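PDB 3BDV: Alpha/beta hydrolase from Pectobacterium atrosepticum SCRI1043, which has the alpha/beta-hydrolase fold, binds calcium ions in the crystal and probably acts as a hydrolase of unknown substrate. Local coordinates for residues L9-V14 with R40-W45. Residues are numbered along the deposited sequence; the frame is centred on the assembly and turned at random.
Sequences LRLTEV and RRFPHW. With EDO (1,2-ethanediol), chain H.
Leu11 is the residue of helix 4-15 that meets both aromatic rings of 40-45, Phe42 and Trp45, in a buried apolar contact. Its CD1 lies 3.8 Å from CZ of Phe42, approaching the ring obliquely, while its CB comes within 4.0 Å of Phe42 CE1; the two side chains cross at about a right angle. The same CD1 reaches the edge of the Trp45 indole, near its plane, 4.2 Å from CZ2. With CG anti to its own carbonyl carbon (chi1 -77°) and chi2 extended, Leu11 directs CD1 at both rings.

Phe42 leaves the helical conformation and starts a type I turn to Trp45, closed by Trp45 N to Phe42 O (2.9 Å). Trp45 CZ2 lies over one face of the Phe42 ring and Arg41 CG over the opposite one, both toward the rim. Polar links flank this packing: Trp45 NE1 and Leu11 O are both hydrogen-bonded to Ser15 OG, and Arg41 forms salt bridges with Asp8 and Glu174. Arg10 NH1 donates to O1 of an ethanediol (2.8 Å, 156°), probably from the crystallisation liquor.

The contact thus joins helix 4-15 to the turn linking helix 34-41 with edge strand 46-47; Leu11 and Trp45 also touch Met20 of strand 19-23, and Trp45 packs on helix 174-185.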
# COMPACT_ATOMS: atom_id res chain seq x y z
N LEU A 9 8.61 18.27 -1.59
CA LEU A 9 9.72 18.39 -2.57
C LEU A 9 10.33 17.03 -2.86
O LEU A 9 10.57 16.67 -4.01
CB LEU A 9 10.84 19.30 -2.05
CG LEU A 9 10.60 20.81 -1.93
CD1 LEU A 9 11.59 21.46 -0.95
CD2 LEU A 9 10.68 21.44 -3.31
N ARG A 10 10.57 16.25 -1.82
CA ARG A 10 11.21 14.94 -1.99
C ARG A 10 10.30 14.03 -2.78
O ARG A 10 10.75 13.38 -3.71
CB ARG A 10 11.55 14.32 -0.64
CG ARG A 10 12.78 14.96 0.01
CD ARG A 10 12.99 14.46 1.42
NE ARG A 10 13.48 13.08 1.46
CZ ARG A 10 13.72 12.45 2.62
NH1 ARG A 10 13.50 13.06 3.77
NH2 ARG A 10 14.12 11.21 2.65
N LEU A 11 8.99 14.03 -2.47
CA LEU A 11 8.07 13.14 -3.20
C LEU A 11 7.84 13.59 -4.64
O LEU A 11 7.71 12.76 -5.54
CB LEU A 11 6.73 12.94 -2.46
CG LEU A 11 6.87 11.97 -1.29
CD1 LEU A 11 5.64 12.11 -0.34
CD2 LEU A 11 7.10 10.55 -1.74
N THR A 12 7.86 14.89 -4.86
CA THR A 12 7.78 15.43 -6.23
C THR A 12 8.98 14.96 -7.09
O THR A 12 8.79 14.52 -8.22
CB THR A 12 7.62 16.99 -6.19
OG1 THR A 12 6.37 17.31 -5.58
CG2 THR A 12 7.70 17.56 -7.61
N GLU A 13 10.18 14.96 -6.54
CA GLU A 13 11.34 14.37 -7.25
C GLU A 13 11.23 12.88 -7.50
O GLU A 13 11.63 12.38 -8.57
CB GLU A 13 12.64 14.62 -6.49
CG GLU A 13 13.05 16.07 -6.44
CD GLU A 13 13.30 16.63 -7.83
OE1 GLU A 13 14.17 16.08 -8.54
OE2 GLU A 13 12.62 17.61 -8.22
N VAL A 14 10.75 12.13 -6.51
CA VAL A 14 10.57 10.68 -6.70
C VAL A 14 9.62 10.42 -7.87
O VAL A 14 9.84 9.54 -8.67
CB VAL A 14 10.03 10.02 -5.42
CG1 VAL A 14 9.48 8.61 -5.66
CG2 VAL A 14 11.15 10.01 -4.31
N ARG A 40 -5.33 13.78 -3.50
CA ARG A 40 -5.50 15.23 -3.63
C ARG A 40 -4.17 15.99 -3.53
O ARG A 40 -3.95 16.98 -4.23
CB ARG A 40 -6.45 15.80 -2.56
CG ARG A 40 -7.89 15.35 -2.66
CD ARG A 40 -8.78 16.16 -1.74
NE ARG A 40 -8.58 15.84 -0.32
CZ ARG A 40 -9.12 14.78 0.30
NH1 ARG A 40 -9.90 13.92 -0.34
NH2 ARG A 40 -8.91 14.62 1.58
N ARG A 41 -3.28 15.54 -2.65
CA ARG A 41 -1.99 16.21 -2.46
C ARG A 41 -1.01 16.04 -3.64
O ARG A 41 -0.24 16.98 -3.97
CB ARG A 41 -1.40 15.72 -1.14
CG ARG A 41 -0.21 16.45 -0.68
CD ARG A 41 0.17 15.98 0.66
NE ARG A 41 1.40 16.62 1.15
CZ ARG A 41 1.70 16.76 2.44
NH1 ARG A 41 0.85 16.37 3.36
NH2 ARG A 41 2.84 17.32 2.80
N PHE A 42 -1.10 14.90 -4.33
CA PHE A 42 -0.20 14.50 -5.41
C PHE A 42 -1.05 14.01 -6.60
O PHE A 42 -1.26 12.81 -6.80
CB PHE A 42 0.72 13.38 -4.93
CG PHE A 42 1.57 13.78 -3.76
CD1 PHE A 42 2.62 14.66 -3.91
CD2 PHE A 42 1.27 13.33 -2.50
CE1 PHE A 42 3.38 15.08 -2.82
CE2 PHE A 42 2.03 13.73 -1.41
CZ PHE A 42 3.07 14.62 -1.56
N PRO A 43 -1.61 14.96 -7.35
CA PRO A 43 -2.60 14.57 -8.35
C PRO A 43 -2.08 13.73 -9.50
O PRO A 43 -2.88 13.20 -10.29
CB PRO A 43 -3.14 15.92 -8.87
CG PRO A 43 -2.67 16.95 -7.92
CD PRO A 43 -1.42 16.42 -7.29
N HIS A 44 -0.76 13.64 -9.63
CA HIS A 44 -0.13 12.77 -10.62
C HIS A 44 -0.06 11.31 -10.13
O HIS A 44 0.18 10.43 -10.93
CB HIS A 44 1.27 13.27 -10.99
CG HIS A 44 2.10 13.65 -9.79
ND1 HIS A 44 1.77 14.71 -8.96
CD2 HIS A 44 3.21 13.09 -9.26
CE1 HIS A 44 2.66 14.80 -7.99
NE2 HIS A 44 3.55 13.83 -8.15
N TRP A 45 -0.26 11.06 -8.83
CA TRP A 45 -0.30 9.67 -8.37
C TRP A 45 -1.49 8.96 -8.96
O TRP A 45 -2.50 9.57 -9.21
CB TRP A 45 -0.34 9.58 -6.87
CG TRP A 45 0.94 10.03 -6.21
CD1 TRP A 45 2.00 10.68 -6.80
CD2 TRP A 45 1.28 9.91 -4.83
NE1 TRP A 45 2.98 10.95 -5.86
CE2 TRP A 45 2.56 10.50 -4.65
CE3 TRP A 45 0.64 9.35 -3.73
CZ2 TRP A 45 3.20 10.54 -3.42
CZ3 TRP A 45 1.28 9.37 -2.51
CH2 TRP A 45 2.54 9.99 -2.36
C1 EDO H . 11.40 15.61 5.06
O1 EDO H . 12.74 15.62 4.54
C2 EDO H . 10.83 14.22 5.37
O2 EDO H . 10.93 13.89 6.77